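Local coordinates for protein aspartate aminotransferase (Leishmania major, PDB 4H51) that probably catalyses the pyridoxal phosphate-dependent transfer of an amino group between aspartate and 2-oxoglutarate, working as a homodimer, at residues 72-76 against 77-81; 128-132 against 133-137; 140-143 against 144-148; 291-294 against 295-299. One frame throughout, in Å; residues are numbered along the deposited sequence.

Contact 1 (72-76 against 77-81); sequences QLLLD and MNLDY
The C-terminal end of helix 65-76 unwinds here, and Leu74 meets Met77 and Leu79 as the chain leaves the last turn. Met77 N lies between two carbonyls and makes a weak hydrogen bond to each, at 3.2 Å from Leu73 O and 3.1 Å from Leu74 O. Asn78 N then donates a straighter bond to Leu75 O (3.1 Å, 156° at the hydrogen), arriving from above the carbonyl plane. Asn78 has positive phi (52°), which turns the backbone out of the helix. A water bridges the opening: it donates to Leu74 O at 2.7 Å and accepts from Leu79 N at 2.9 Å, so the carbonyl stays hydrogen-bonded where the spiral ends. Branch CD2 of Leu74 crosses branch CD1 of Leu79 at a tight 3.4 Å. Met77 SD lies 4.4 Å from Leu74 CD2, a looser apolar touch. Spanning the final turn, Gln72 NE2 donates to Asp76 OD1 at 2.9 Å; the acceptor lies in the amide plane of Gln72, but the donor stands above the carboxylate plane. Leu74 and Leu79 also pack on Arg311 of helix 307-318, while Leu75 packs on Leu75 of the second subunit. A residue with positive phi just past the last turn is a common helix C-terminal exit; here a water completes it, at the dimer interface.

Contact 2 (128-132 against 133-137); sequences LLTRV and FDAET
Leu129, Thr130 and Val132 meet Phe133 and Ala135 where helix 117-129 runs out into the loop leading to strand 140-144. Leu129 contributes both backbone and side chain. Leu129 O accepts from Val132 N at 3.1 Å and from Phe133 N at 2.9 Å, the latter bond running nearly along the C=O axis, and this double grip closes the turn. The same oxygen lies at the edge of the Phe133 ring, near its plane. Branch CD2 of Leu129 runs beside the ring, 4.0 Å from Phe133 CE1, both side chains pointing the same way. Thr130 OG1 stands between its own backbone N and carbonyl carbon (chi1 74°) and is hydrogen-bonded to Lys127 O. That rotation leaves CG2 to meet the methyl of Ala135, with Thr130 CG2 and Ala135 CB 3.6 Å apart. A water donates to Thr130 O and accepts from Ala135 N, 2.9 Å from each, joining the two polar backbone atoms. Val132 brings CB to 3.9 Å from Phe133 CD1. Next in the chain, Asp134 OD1 accepts from Glu136 N at 3.2 Å, forming an Asx turn, while Asp134 OD2 takes a bond from Thr137 OG1. Trp159 packs against Leu129, Thr130 and Ala135. Leu129 and Phe133 rest on strand 225-230, Leu128 and Arg131 face helix 287-299, and Trp21 of the second subunit packs on Leu128, Leu129 and Val132.

Contact 3 (140-143 against 144-148); sequences IYLS and DPTWP
With chi1 at 64°, the Ser143 hydroxyl sits between its own backbone N and carbonyl carbon and faces Pro145 and Thr146 across the bend. Thr146 has its OG1 swung opposite the backbone N (chi1 -165°), which places CG2 beside the strand end. Ser143 OG donates to Pro145 O at 2.7 Å, standing above the plane of that carbonyl, with a C=O...donor angle of 126°. Ser143 OG also lies 3.3 Å from Thr146 CB, so the serine hydroxyl is pressed against the threonine as well as bonded to the proline carbonyl. It is also hydrogen-bonded to His200 NE2, giving it a second polar partner in a buried setting. Methyl CG2 of Thr146 approaches Leu142 CB at 4.1 Å and extends the contact one residue back along the strand. The turn lies at the C-terminal end of strand 140-144, in the mixed sheet of the large domain of a class I aminotransferase, before helix 148-156. The peptide bond between Asp144 and Pro145 is cis, which probably helps to turn the chain so that Pro145 O faces the serine. A water joins the two sides, accepting from Ser143 N at 3.0 Å and lying 3.2 Å from Thr146 OG1. That hydroxyl is further hydrogen-bonded to His150 ND1 and His196 NE2, which link it to the following helix and to strand 192-196. Pro145 packs against Pro202 and Tyr168, while Ser143 touches Tyr165.

Contact 4 (291-294 against 295-299); sequences KSVM and DSLIR
Lys291 and Asp295, one turn apart on helix 287-299, pair through bent side chains. Lys291 leaves the backbone with CG opposite its N (chi1 173°) and then bends at each following torsion, bringing NZ round to the OD2 end of the carboxylate, the two side chains crossing at a slant. NZ reaches Asp295 OD2 at 3.4 Å, a salt bridge whose hydrogen bond is weak. Ser87 joins the pair: its OG is hydrogen-bonded to Asp295 OD1 and weakly to Lys291 NZ. In the backbone, Asp295 N donates to Lys291 O at 2.9 Å in an almost straight bond (178°). Ser296 tucks its hydroxyl between its backbone N and carbonyl carbon (chi1 65°), from where OG donates to Val293 O at 2.7 Å. Leu297 N reaches Val293 O at 3.0 Å from the same face of its plane, so a side chain and a backbone amide share one acceptor. Branch CG1 of Val293 and CD1 of Leu297 lie side by side, pointing the same way, 4.0 Å apart. Ile298 lays CG1 against Met294 O at 3.2 Å, and its own N bonds that oxygen in the carbonyl plane. Val293 and Met294 pack on Leu128 of helix 117-129, and Leu297 and Ile298 on Leu124. Met294 and Asp295 touch Val113 of strand 110-116, while Ser296 packs on Gln27 of the second subunit.

Overall arrangement
Following the chain from the N terminus, the four contacts come in series, each a local turn or helix segment; none nests in or crosses another. Contact 1 ends helix 65-76 at the dimer interface, its centre about 41 Å from those of contacts 2 and 3. Contact 2 ends helix 117-129, and its loop runs directly into strand 140-144, whose far end turns in contact 3. Contact 4, much later in sequence, packs against contact 2, joining helices 117-129 and 287-299. Across the dimer, Arg299 of one subunit packs on Trp147 of the other, relating contact 4 to contact 3.

Contact 1 (72-76 against 77-81)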
loop_
_atom_site.group_PDB
_atom_site.type_symbol
_atom_site.label_atom_id
_atom_site.label_comp_id
_atom_site.label_asym_id
_atom_site.label_seq_id
_atom_site.Cartn_x
_atom_site.Cartn_y
_atom_site.Cartn_z
ATOM N N GLN B 72 12.262 -19.261 -6.369
ATOM C CA GLN B 72 12.291 -20.265 -7.445
ATOM C C GLN B 72 11.047 -21.132 -7.482
ATOM O O GLN B 72 10.533 -21.479 -8.561
ATOM C CB GLN B 72 13.528 -21.158 -7.315
ATOM C CG GLN B 72 13.783 -22.013 -8.548
ATOM C CD GLN B 72 13.955 -21.227 -9.851
ATOM O OE1 GLN B 72 14.858 -20.400 -9.996
ATOM N NE2 GLN B 72 13.098 -21.523 -10.828
ATOM N N LEU B 73 10.568 -21.513 -6.304
ATOM C CA LEU B 73 9.384 -22.355 -6.230
ATOM C C LEU B 73 8.167 -21.611 -6.768
ATOM O O LEU B 73 7.361 -22.185 -7.489
ATOM C CB LEU B 73 9.183 -22.881 -4.796
ATOM C CG LEU B 73 10.373 -23.782 -4.382
ATOM C CD1 LEU B 73 10.198 -24.155 -2.918
ATOM C CD2 LEU B 73 10.548 -25.010 -5.315
ATOM N N LEU B 74 8.057 -20.312 -6.483
ATOM C CA LEU B 74 6.957 -19.498 -7.041
ATOM C C LEU B 74 7.044 -19.355 -8.551
ATOM O O LEU B 74 6.026 -19.416 -9.265
ATOM C CB LEU B 74 6.933 -18.076 -6.434
ATOM C CG LEU B 74 6.243 -17.849 -5.116
ATOM C CD1 LEU B 74 6.354 -16.350 -4.788
ATOM C CD2 LEU B 74 4.786 -18.278 -5.246
ATOM N N LEU B 75 8.250 -19.119 -9.051
ATOM C CA LEU B 75 8.439 -18.999 -10.478
ATOM C C LEU B 75 8.034 -20.315 -11.177
ATOM O O LEU B 75 7.323 -20.302 -12.194
ATOM C CB LEU B 75 9.885 -18.631 -10.769
ATOM C CG LEU B 75 10.161 -18.043 -12.139
ATOM C CD1 LEU B 75 9.058 -17.098 -12.475
ATOM C CD2 LEU B 75 11.501 -17.307 -12.181
ATOM N N ASP B 76 8.407 -21.440 -10.578
ATOM C CA ASP B 76 8.074 -22.727 -11.147
ATOM C C ASP B 76 6.573 -23.003 -11.167
ATOM O O ASP B 76 6.108 -23.829 -11.966
ATOM C CB ASP B 76 8.751 -23.851 -10.371
ATOM C CG ASP B 76 10.256 -23.857 -10.518
ATOM O OD1 ASP B 76 10.801 -23.203 -11.421
ATOM O OD2 ASP B 76 10.884 -24.490 -9.643
ATOM N N MET B 77 5.826 -22.352 -10.289
ATOM C CA MET B 77 4.371 -22.499 -10.252
ATOM C C MET B 77 3.630 -21.764 -11.355
ATOM O O MET B 77 2.424 -21.966 -11.539
ATOM C CB MET B 77 3.824 -22.090 -8.892
ATOM C CG MET B 77 4.052 -23.079 -7.768
ATOM S SD MET B 77 3.586 -22.373 -6.191
ATOM C CE MET B 77 1.792 -22.515 -6.246
ATOM N N ASN B 78 4.326 -20.902 -12.101
ATOM C CA ASN B 78 3.724 -20.271 -13.298
ATOM C C ASN B 78 2.366 -19.614 -12.943
ATOM O O ASN B 78 1.340 -19.871 -13.582
ATOM C CB ASN B 78 3.576 -21.282 -14.437
ATOM C CG ASN B 78 4.941 -21.797 -14.954
ATOM O OD1 ASN B 78 5.861 -20.998 -15.157
ATOM N ND2 ASN B 78 5.089 -23.148 -15.134
ATOM N N LEU B 79 2.386 -18.760 -11.928
ATOM C CA LEU B 79 1.163 -18.137 -11.407
ATOM C C LEU B 79 0.698 -16.967 -12.233
ATOM O O LEU B 79 1.464 -16.390 -12.997
ATOM C CB LEU B 79 1.390 -17.638 -9.989
ATOM C CG LEU B 79 1.790 -18.717 -8.997
ATOM C CD1 LEU B 79 2.511 -18.091 -7.824
ATOM C CD2 LEU B 79 0.555 -19.537 -8.586
ATOM N N ASP B 80 -0.566 -16.621 -12.111
ATOM C CA ASP B 80 -1.057 -15.417 -12.759
ATOM C C ASP B 80 -0.907 -14.205 -11.823
ATOM O O ASP B 80 -0.463 -14.348 -10.680
ATOM C CB ASP B 80 -2.491 -15.569 -13.230
ATOM C CG ASP B 80 -3.468 -15.734 -12.086
ATOM O OD1 ASP B 80 -3.455 -14.907 -11.132
ATOM O OD2 ASP B 80 -4.239 -16.713 -12.149
ATOM N N TYR B 81 -1.333 -13.045 -12.316
ATOM C CA TYR B 81 -1.209 -11.753 -11.601
ATOM C C TYR B 81 -2.580 -11.118 -11.404
ATOM O O TYR B 81 -2.703 -9.888 -11.339
ATOM C CB TYR B 81 -0.348 -10.790 -12.440
ATOM C CG TYR B 81 1.058 -11.246 -12.557
ATOM C CD1 TYR B 81 1.975 -10.950 -11.583
ATOM C CD2 TYR B 81 1.471 -11.999 -13.636
ATOM C CE1 TYR B 81 3.288 -11.380 -11.669
ATOM C CE2 TYR B 81 2.776 -12.446 -13.731
ATOM C CZ TYR B 81 3.677 -12.106 -12.754
ATOM O OH TYR B 81 4.968 -12.554 -12.832
HETATM O O HOH W 1 4.980 -17.843 -11.151
#

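Contact 2 (128-132 against 133-137)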
loop_
_atom_site.group_PDB
_atom_site.type_symbol
_atom_site.label_atom_id
_atom_site.label_comp_id
_atom_site.label_asym_id
_atom_site.label_seq_id
_atom_site.Cartn_x
_atom_site.Cartn_y
_atom_site.Cartn_z
ATOM N N LEU B 128 -9.276 1.985 11.604
ATOM C CA LEU B 128 -10.386 1.137 12.048
ATOM C C LEU B 128 -10.912 1.557 13.448
ATOM O O LEU B 128 -12.120 1.542 13.724
ATOM C CB LEU B 128 -9.935 -0.326 12.082
ATOM C CG LEU B 128 -10.915 -1.380 12.621
ATOM C CD1 LEU B 128 -12.166 -1.508 11.745
ATOM C CD2 LEU B 128 -10.206 -2.727 12.707
ATOM N N LEU B 129 -9.981 1.896 14.322
ATOM C CA LEU B 129 -10.292 2.215 15.730
ATOM C C LEU B 129 -11.104 3.511 15.831
ATOM O O LEU B 129 -11.846 3.691 16.794
ATOM C CB LEU B 129 -9.006 2.307 16.542
ATOM C CG LEU B 129 -8.408 0.943 16.909
ATOM C CD1 LEU B 129 -7.027 1.047 17.491
ATOM C CD2 LEU B 129 -9.262 0.083 17.817
ATOM N N THR B 130 -10.958 4.406 14.858
ATOM C CA THR B 130 -11.780 5.625 14.815
ATOM C C THR B 130 -13.257 5.291 14.572
ATOM O O THR B 130 -14.110 6.161 14.757
ATOM C CB THR B 130 -11.285 6.664 13.785
ATOM O OG1 THR B 130 -11.589 6.246 12.435
ATOM C CG2 THR B 130 -9.784 6.905 13.944
ATOM N N ARG B 131 -13.571 4.054 14.178
ATOM C CA ARG B 131 -14.971 3.626 14.036
ATOM C C ARG B 131 -15.588 3.018 15.299
ATOM O O ARG B 131 -16.783 2.728 15.306
ATOM C CB ARG B 131 -15.117 2.644 12.876
ATOM C CG ARG B 131 -14.489 3.102 11.558
ATOM C CD ARG B 131 -15.144 4.380 11.102
ATOM N NE ARG B 131 -14.471 4.936 9.951
ATOM C CZ ARG B 131 -14.758 4.603 8.702
ATOM N NH1 ARG B 131 -15.732 3.717 8.437
ATOM N NH2 ARG B 131 -14.081 5.183 7.722
ATOM N N VAL B 132 -14.756 2.797 16.325
ATOM C CA VAL B 132 -15.143 2.136 17.584
ATOM C C VAL B 132 -14.964 3.136 18.750
ATOM O O VAL B 132 -15.668 3.062 19.748
ATOM C CB VAL B 132 -14.273 0.870 17.834
ATOM C CG1 VAL B 132 -14.969 -0.084 18.773
ATOM C CG2 VAL B 132 -13.971 0.159 16.534
ATOM N N PHE B 133 -14.027 4.070 18.607
ATOM C CA PHE B 133 -13.704 5.065 19.633
ATOM C C PHE B 133 -13.866 6.448 19.029
ATOM O O PHE B 133 -13.843 6.613 17.829
ATOM C CB PHE B 133 -12.251 4.903 20.151
ATOM C CG PHE B 133 -12.027 3.657 20.920
ATOM C CD1 PHE B 133 -11.661 2.474 20.267
ATOM C CD2 PHE B 133 -12.212 3.627 22.307
ATOM C CE1 PHE B 133 -11.492 1.305 20.961
ATOM C CE2 PHE B 133 -12.017 2.437 23.024
ATOM C CZ PHE B 133 -11.677 1.282 22.352
ATOM N N ASP B 134 -14.018 7.457 19.878
ATOM C CA ASP B 134 -14.110 8.827 19.409
ATOM C C ASP B 134 -12.719 9.394 19.257
ATOM O O ASP B 134 -12.155 9.850 20.239
ATOM C CB ASP B 134 -14.931 9.654 20.410
ATOM C CG ASP B 134 -15.003 11.088 20.052
ATOM O OD1 ASP B 134 -14.572 11.438 18.960
ATOM O OD2 ASP B 134 -15.541 11.897 20.871
ATOM N N ALA B 135 -12.163 9.393 18.044
ATOM C CA ALA B 135 -10.765 9.830 17.849
ATOM C C ALA B 135 -10.521 11.343 18.029
ATOM O O ALA B 135 -9.369 11.786 18.097
ATOM C CB ALA B 135 -10.207 9.373 16.497
ATOM N N GLU B 136 -11.594 12.117 18.153
ATOM C CA GLU B 136 -11.469 13.538 18.475
ATOM C C GLU B 136 -11.112 13.771 19.941
ATOM O O GLU B 136 -10.584 14.807 20.275
ATOM C CB GLU B 136 -12.806 14.249 18.146
ATOM C CG GLU B 136 -13.148 14.194 16.665
ATOM C CD GLU B 136 -12.236 15.084 15.825
ATOM O OE1 GLU B 136 -11.990 16.245 16.195
ATOM O OE2 GLU B 136 -11.753 14.628 14.784
ATOM N N THR B 137 -11.370 12.784 20.783
ATOM C CA THR B 137 -11.375 12.904 22.248
ATOM C C THR B 137 -10.581 11.823 22.986
ATOM O O THR B 137 -9.812 12.111 23.914
ATOM C CB THR B 137 -12.833 12.769 22.737
ATOM O OG1 THR B 137 -13.595 13.844 22.193
ATOM C CG2 THR B 137 -12.895 12.848 24.159
HETATM O O HOH W 2 -13.583 8.832 15.621
#

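Contact 3 (140-143 against 144-148)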
loop_
_atom_site.group_PDB
_atom_site.type_symbol
_atom_site.label_atom_id
_atom_site.label_comp_id
_atom_site.label_asym_id
_atom_site.label_seq_id
_atom_site.Cartn_x
_atom_site.Cartn_y
_atom_site.Cartn_z
ATOM N N ILE B 140 -4.931 8.190 22.636
ATOM C CA ILE B 140 -4.246 7.053 22.113
ATOM C C ILE B 140 -2.827 7.226 22.597
ATOM O O ILE B 140 -2.232 8.308 22.408
ATOM C CB ILE B 140 -4.407 6.897 20.571
ATOM C CG1 ILE B 140 -3.612 5.730 20.009
ATOM C CG2 ILE B 140 -3.989 8.181 19.826
ATOM C CD1 ILE B 140 -4.184 5.247 18.671
ATOM N N TYR B 141 -2.304 6.169 23.232
ATOM C CA TYR B 141 -1.045 6.226 23.922
ATOM C C TYR B 141 0.115 5.547 23.218
ATOM O O TYR B 141 0.026 4.411 22.808
ATOM C CB TYR B 141 -1.203 5.624 25.311
ATOM C CG TYR B 141 -1.856 6.524 26.309
ATOM C CD1 TYR B 141 -3.250 6.586 26.456
ATOM C CD2 TYR B 141 -1.085 7.271 27.160
ATOM C CE1 TYR B 141 -3.817 7.446 27.374
ATOM C CE2 TYR B 141 -1.631 8.098 28.106
ATOM C CZ TYR B 141 -2.990 8.194 28.210
ATOM O OH TYR B 141 -3.469 9.028 29.191
ATOM N N LEU B 142 1.231 6.260 23.161
ATOM C CA LEU B 142 2.488 5.761 22.645
ATOM C C LEU B 142 3.517 5.668 23.775
ATOM O O LEU B 142 3.462 6.423 24.716
ATOM C CB LEU B 142 2.987 6.748 21.590
ATOM C CG LEU B 142 2.097 7.028 20.366
ATOM C CD1 LEU B 142 2.769 8.037 19.420
ATOM C CD2 LEU B 142 1.820 5.723 19.626
ATOM N N SER B 143 4.480 4.764 23.660
ATOM C CA SER B 143 5.550 4.668 24.629
ATOM C C SER B 143 6.494 5.892 24.549
ATOM O O SER B 143 6.746 6.467 23.488
ATOM C CB SER B 143 6.329 3.355 24.467
ATOM O OG SER B 143 6.982 3.282 23.207
ATOM N N ASP B 144 7.013 6.258 25.706
ATOM C CA ASP B 144 8.068 7.248 25.834
ATOM C C ASP B 144 9.424 6.585 25.914
ATOM O O ASP B 144 9.812 6.095 26.956
ATOM C CB ASP B 144 7.851 8.030 27.125
ATOM C CG ASP B 144 8.980 9.024 27.407
ATOM O OD1 ASP B 144 9.631 9.478 26.434
ATOM O OD2 ASP B 144 9.237 9.269 28.601
ATOM N N PRO B 145 10.172 6.554 24.822
ATOM C CA PRO B 145 9.976 6.994 23.475
ATOM C C PRO B 145 9.453 5.799 22.633
ATOM O O PRO B 145 9.293 4.705 23.160
ATOM C CB PRO B 145 11.407 7.317 23.062
ATOM C CG PRO B 145 12.172 6.256 23.649
ATOM C CD PRO B 145 11.476 5.871 24.937
ATOM N N THR B 146 9.284 6.017 21.331
ATOM C CA THR B 146 8.748 4.998 20.438
ATOM C C THR B 146 9.305 5.171 19.032
ATOM O O THR B 146 10.085 6.081 18.754
ATOM C CB THR B 146 7.192 5.040 20.416
ATOM O OG1 THR B 146 6.700 3.818 19.829
ATOM C CG2 THR B 146 6.632 6.309 19.686
ATOM N N TRP B 147 8.827 4.322 18.128
ATOM C CA TRP B 147 9.176 4.409 16.731
ATOM C C TRP B 147 8.769 5.742 16.229
ATOM O O TRP B 147 7.609 6.120 16.321
ATOM C CB TRP B 147 8.418 3.360 15.997
ATOM C CG TRP B 147 8.617 3.286 14.521
ATOM C CD1 TRP B 147 9.800 3.336 13.813
ATOM C CD2 TRP B 147 7.601 2.928 13.546
ATOM N NE1 TRP B 147 9.582 3.094 12.474
ATOM C CE2 TRP B 147 8.277 2.825 12.254
ATOM C CE3 TRP B 147 6.247 2.721 13.605
ATOM C CZ2 TRP B 147 7.570 2.576 11.072
ATOM C CZ3 TRP B 147 5.546 2.452 12.415
ATOM C CH2 TRP B 147 6.202 2.360 11.187
ATOM N N PRO B 148 9.726 6.486 15.626
ATOM C CA PRO B 148 9.383 7.834 15.262
ATOM C C PRO B 148 8.174 7.920 14.384
ATOM O O PRO B 148 7.447 8.882 14.498
ATOM C CB PRO B 148 10.621 8.320 14.519
ATOM C CG PRO B 148 11.735 7.593 15.175
ATOM C CD PRO B 148 11.169 6.223 15.465
HETATM O O HOH W 3 4.018 2.956 21.328
#

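Contact 4 (291-294 against 295-299)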
loop_
_atom_site.group_PDB
_atom_site.type_symbol
_atom_site.label_atom_id
_atom_site.label_comp_id
_atom_site.label_asym_id
_atom_site.label_seq_id
_atom_site.Cartn_x
_atom_site.Cartn_y
_atom_site.Cartn_z
ATOM N N LYS B 291 -14.734 -6.931 9.472
ATOM C CA LYS B 291 -14.074 -7.203 8.201
ATOM C C LYS B 291 -14.580 -6.243 7.098
ATOM O O LYS B 291 -13.801 -5.739 6.282
ATOM C CB LYS B 291 -14.317 -8.650 7.772
ATOM C CG LYS B 291 -13.811 -8.996 6.372
ATOM C CD LYS B 291 -12.304 -9.176 6.317
ATOM C CE LYS B 291 -11.951 -10.408 5.460
ATOM N NZ LYS B 291 -12.846 -10.394 4.258
ATOM N N SER B 292 -15.876 -5.966 7.135
ATOM C CA SER B 292 -16.500 -5.085 6.124
ATOM C C SER B 292 -15.949 -3.660 6.245
ATOM O O SER B 292 -15.727 -2.942 5.249
ATOM C CB SER B 292 -18.042 -5.092 6.278
ATOM O OG SER B 292 -18.464 -4.222 7.343
ATOM N N VAL B 293 -15.648 -3.257 7.454
ATOM C CA VAL B 293 -15.006 -1.958 7.657
ATOM C C VAL B 293 -13.551 -1.979 7.185
ATOM O O VAL B 293 -13.100 -1.068 6.522
ATOM C CB VAL B 293 -15.101 -1.517 9.138
ATOM C CG1 VAL B 293 -14.384 -0.196 9.361
ATOM C CG2 VAL B 293 -16.580 -1.416 9.599
ATOM N N MET B 294 -12.806 -3.009 7.586
ATOM C CA MET B 294 -11.413 -3.139 7.162
ATOM C C MET B 294 -11.321 -3.074 5.613
ATOM O O MET B 294 -10.529 -2.291 5.079
ATOM C CB MET B 294 -10.826 -4.454 7.651
ATOM C CG MET B 294 -10.622 -4.586 9.171
ATOM S SD MET B 294 -9.950 -6.223 9.519
ATOM C CE MET B 294 -9.523 -6.142 11.274
ATOM N N ASP B 295 -12.122 -3.881 4.914
ATOM C CA ASP B 295 -12.185 -3.879 3.450
ATOM C C ASP B 295 -12.592 -2.511 2.866
ATOM O O ASP B 295 -12.033 -2.065 1.864
ATOM C CB ASP B 295 -13.109 -4.984 2.952
ATOM C CG ASP B 295 -12.489 -6.388 3.084
ATOM O OD1 ASP B 295 -11.281 -6.564 3.419
ATOM O OD2 ASP B 295 -13.209 -7.327 2.753
ATOM N N SER B 296 -13.542 -1.833 3.499
ATOM C CA SER B 296 -13.956 -0.542 3.004
ATOM C C SER B 296 -12.777 0.418 3.074
ATOM O O SER B 296 -12.592 1.187 2.140
ATOM C CB SER B 296 -15.214 0.049 3.689
ATOM O OG SER B 296 -14.949 0.321 5.069
ATOM N N LEU B 297 -11.963 0.327 4.134
ATOM C CA LEU B 297 -10.832 1.253 4.318
ATOM C C LEU B 297 -9.761 0.947 3.296
ATOM O O LEU B 297 -9.148 1.862 2.689
ATOM C CB LEU B 297 -10.289 1.196 5.760
ATOM C CG LEU B 297 -11.221 1.747 6.870
ATOM C CD1 LEU B 297 -10.799 1.270 8.228
ATOM C CD2 LEU B 297 -11.337 3.269 6.825
ATOM N N ILE B 298 -9.534 -0.339 3.077
ATOM C CA ILE B 298 -8.539 -0.767 2.091
ATOM C C ILE B 298 -8.937 -0.313 0.682
ATOM O O ILE B 298 -8.150 0.303 -0.056
ATOM C CB ILE B 298 -8.398 -2.300 2.097
ATOM C CG1 ILE B 298 -7.786 -2.782 3.428
ATOM C CG2 ILE B 298 -7.584 -2.772 0.883
ATOM C CD1 ILE B 298 -7.966 -4.267 3.673
ATOM N N ARG B 299 -10.171 -0.628 0.294
ATOM C CA ARG B 299 -10.649 -0.331 -1.063
ATOM C C ARG B 299 -10.547 1.153 -1.402
ATOM O O ARG B 299 -10.235 1.520 -2.544
ATOM C CB ARG B 299 -12.108 -0.752 -1.191
ATOM C CG ARG B 299 -12.785 -0.515 -2.522
ATOM C CD ARG B 299 -12.046 -1.066 -3.734
ATOM N NE ARG B 299 -12.977 -1.312 -4.828
ATOM C CZ ARG B 299 -12.672 -1.353 -6.133
ATOM N NH1 ARG B 299 -11.450 -1.119 -6.587
ATOM N NH2 ARG B 299 -13.617 -1.639 -7.016
#